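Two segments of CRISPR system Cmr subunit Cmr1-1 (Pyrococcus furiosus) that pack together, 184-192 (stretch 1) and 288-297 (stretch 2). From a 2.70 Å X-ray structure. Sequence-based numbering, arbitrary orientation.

Stretch 1 (184-192) EFNSIDEFK
Stretch 2 288-297: VVEIGGKPYG

Stretch 2 is a β-hairpin: strand 288-291 turns through a type I' turn, Ile291 to Lys294, into strand 294-297. Gly292 (phi/psi 62/32) and Gly293 (74/17) occupy the turn's left-handed positions, where glycine is most at ease. The arms are tied by Tyr296 N to Val289 O (2.8 Å), Val289 N to Tyr296 O (3.0 Å) and Ile291 N to Lys294 O (2.9 Å). Stretch 1 approaches as an extended segment, with Phe185 at -103/118, then enters a helix at Ile188 whose axis makes 114° with strand 288-291 and passes 9.8 Å from it.

One direct hydrogen bond joins the backbones: Gly292 N donates to Phe185 O at 2.7 Å, nearly straight at 169°. The same oxygen lies 3.3 Å from Ile291 CA, a CA-H...O contact, and accepts from a water that is weakly bonded to Gly293 N. Register sets Phe185 against Ile291 (CA to CA 5.0 Å) and Asn186 against Gly292 (4.2 Å). This closeness suits glycine: an ideal CB on Gly292 would sit 3.2 Å from Asn186 O.

Ile291 (m, chi2 t) is the main bump. Its CG2 fits beneath the start of the helix, 3.5 Å from Ser187 C and 4.2 Å from Phe185 CB, while CD1 reaches 4.1 Å from Ile188 CG1 and 4.4 Å from Phe191 CD2. A branched aliphatic chain can thus fill a hollow bounded by backbone and side chains. Val289 (chi1 p) extends the apolar patch: its CG2 meets the edge of the Phe185 ring (m) at CD2, 4.1 Å, and Phe191 CE2 (chi1 t) at 4.2 Å. Ile188 (m, chi2 t) extends CD1 to 4.4 Å from Tyr296 CE2.

Ser187 (p) caps the helix, its OG accepting from Glu190 N at 3.1 Å; Glu190 OE1 accepts from Asn186 N at 2.7 Å, steadying the bend.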

# COMPACT_ATOMS: atom_id res chain seq x y z
N GLU A 184 -13.14 10.50 -4.58
CA GLU A 184 -12.26 11.39 -3.83
C GLU A 184 -12.82 11.60 -2.43
O GLU A 184 -14.02 11.45 -2.20
CB GLU A 184 -12.10 12.73 -4.55
CG GLU A 184 -13.39 13.51 -4.72
CD GLU A 184 -14.28 12.95 -5.83
OE1 GLU A 184 -13.81 12.88 -6.98
OE2 GLU A 184 -15.44 12.58 -5.53
N PHE A 185 -11.94 11.93 -1.49
CA PHE A 185 -12.34 12.16 -0.10
C PHE A 185 -12.40 13.65 0.20
O PHE A 185 -11.38 14.35 0.14
CB PHE A 185 -11.38 11.45 0.86
CG PHE A 185 -11.33 9.96 0.70
CD1 PHE A 185 -12.49 9.22 0.56
CD2 PHE A 185 -10.11 9.30 0.69
CE1 PHE A 185 -12.44 7.84 0.41
CE2 PHE A 185 -10.05 7.92 0.54
CZ PHE A 185 -11.22 7.19 0.40
N ASN A 186 -13.59 14.14 0.54
CA ASN A 186 -13.77 15.54 0.91
C ASN A 186 -13.52 15.77 2.40
O ASN A 186 -13.22 16.89 2.82
CB ASN A 186 -15.17 16.02 0.53
CG ASN A 186 -15.29 16.34 -0.94
OD1 ASN A 186 -14.35 16.16 -1.71
ND2 ASN A 186 -16.45 16.82 -1.35
N SER A 187 -13.66 14.71 3.18
CA SER A 187 -13.41 14.78 4.61
C SER A 187 -12.85 13.46 5.10
O SER A 187 -12.91 12.46 4.38
CB SER A 187 -14.68 15.13 5.37
OG SER A 187 -15.58 14.04 5.35
N ILE A 188 -12.33 13.44 6.32
CA ILE A 188 -11.86 12.20 6.94
C ILE A 188 -13.04 11.28 7.20
O ILE A 188 -12.92 10.06 7.15
CB ILE A 188 -11.08 12.48 8.25
CG1 ILE A 188 -9.80 13.26 7.94
CG2 ILE A 188 -10.75 11.18 8.98
CD1 ILE A 188 -8.84 13.37 9.12
N ASP A 189 -14.20 11.88 7.48
CA ASP A 189 -15.40 11.11 7.75
C ASP A 189 -15.89 10.36 6.52
O ASP A 189 -16.41 9.25 6.64
CB ASP A 189 -16.50 12.01 8.29
CG ASP A 189 -16.31 12.35 9.76
OD1 ASP A 189 -15.61 11.58 10.46
OD2 ASP A 189 -16.85 13.38 10.21
N GLU A 190 -15.73 10.95 5.34
CA GLU A 190 -16.06 10.25 4.10
C GLU A 190 -15.16 9.03 3.94
O GLU A 190 -15.61 7.98 3.46
CB GLU A 190 -15.91 11.17 2.89
CG GLU A 190 -17.15 12.00 2.58
CD GLU A 190 -16.99 12.85 1.33
OE1 GLU A 190 -15.92 12.79 0.70
OE2 GLU A 190 -17.95 13.57 0.98
N PHE A 191 -13.90 9.18 4.34
CA PHE A 191 -12.94 8.09 4.32
C PHE A 191 -13.40 6.97 5.27
O PHE A 191 -13.47 5.81 4.88
CB PHE A 191 -11.55 8.61 4.71
CG PHE A 191 -10.41 7.71 4.32
CD1 PHE A 191 -10.63 6.44 3.81
CD2 PHE A 191 -9.10 8.14 4.47
CE1 PHE A 191 -9.57 5.62 3.46
CE2 PHE A 191 -8.04 7.33 4.12
CZ PHE A 191 -8.27 6.07 3.61
N LYS A 192 -13.71 7.34 6.51
CA LYS A 192 -14.19 6.39 7.50
C LYS A 192 -15.41 5.61 7.00
O LYS A 192 -15.46 4.39 7.09
CB LYS A 192 -14.56 7.09 8.81
CG LYS A 192 -13.39 7.63 9.62
CD LYS A 192 -13.79 7.68 11.10
CE LYS A 192 -13.25 8.91 11.80
NZ LYS A 192 -13.80 9.01 13.19
N VAL A 288 0.78 8.77 0.73
CA VAL A 288 0.08 10.05 0.81
C VAL A 288 -1.34 9.94 0.28
O VAL A 288 -1.56 9.47 -0.84
CB VAL A 288 0.84 11.15 0.05
CG1 VAL A 288 0.16 12.51 0.22
CG2 VAL A 288 2.28 11.21 0.52
N VAL A 289 -2.31 10.38 1.08
CA VAL A 289 -3.70 10.42 0.65
C VAL A 289 -4.15 11.87 0.54
O VAL A 289 -3.75 12.73 1.33
CB VAL A 289 -4.62 9.63 1.63
CG1 VAL A 289 -4.59 10.25 3.03
CG2 VAL A 289 -6.05 9.54 1.10
N GLU A 290 -4.97 12.16 -0.46
CA GLU A 290 -5.53 13.50 -0.61
C GLU A 290 -6.93 13.58 -0.02
O GLU A 290 -7.83 12.84 -0.41
CB GLU A 290 -5.54 13.92 -2.08
CG GLU A 290 -6.08 15.32 -2.32
CD GLU A 290 -5.79 15.81 -3.72
OE1 GLU A 290 -4.65 15.61 -4.20
OE2 GLU A 290 -6.71 16.40 -4.35
N ILE A 291 -7.10 14.48 0.95
CA ILE A 291 -8.40 14.69 1.59
C ILE A 291 -8.75 16.17 1.56
O ILE A 291 -8.01 17.00 2.09
CB ILE A 291 -8.40 14.20 3.06
CG1 ILE A 291 -7.81 12.79 3.16
CG2 ILE A 291 -9.81 14.23 3.62
CD1 ILE A 291 -7.64 12.30 4.58
N GLY A 292 -9.88 16.50 0.94
CA GLY A 292 -10.29 17.89 0.82
C GLY A 292 -9.29 18.72 0.04
O GLY A 292 -9.12 19.91 0.30
N GLY A 293 -8.62 18.10 -0.92
CA GLY A 293 -7.66 18.80 -1.76
C GLY A 293 -6.36 19.12 -1.06
O GLY A 293 -5.59 19.96 -1.52
N LYS A 294 -6.10 18.45 0.06
CA LYS A 294 -4.87 18.66 0.81
C LYS A 294 -4.18 17.33 1.13
O LYS A 294 -4.85 16.32 1.33
CB LYS A 294 -5.15 19.44 2.10
CG LYS A 294 -5.67 20.85 1.87
CD LYS A 294 -6.01 21.53 3.18
CE LYS A 294 -6.62 22.90 2.94
NZ LYS A 294 -7.03 23.57 4.21
N PRO A 295 -2.84 17.32 1.16
CA PRO A 295 -2.08 16.09 1.37
C PRO A 295 -1.98 15.66 2.83
O PRO A 295 -1.65 16.46 3.70
CB PRO A 295 -0.69 16.44 0.82
CG PRO A 295 -0.58 17.91 1.03
CD PRO A 295 -1.96 18.46 0.84
N TYR A 296 -2.28 14.39 3.08
CA TYR A 296 -2.13 13.80 4.41
C TYR A 296 -1.19 12.60 4.35
O TYR A 296 -1.13 11.90 3.34
CB TYR A 296 -3.48 13.34 4.96
CG TYR A 296 -4.43 14.44 5.37
CD1 TYR A 296 -5.04 15.26 4.43
CD2 TYR A 296 -4.77 14.62 6.71
CE1 TYR A 296 -5.92 16.25 4.81
CE2 TYR A 296 -5.65 15.60 7.10
CZ TYR A 296 -6.22 16.41 6.15
OH TYR A 296 -7.10 17.40 6.53
N GLY A 297 -0.46 12.36 5.43
CA GLY A 297 0.30 11.13 5.54
C GLY A 297 -0.66 9.99 5.82
O GLY A 297 -1.55 10.12 6.65
O HOH W 1 -10.30 15.97 -2.37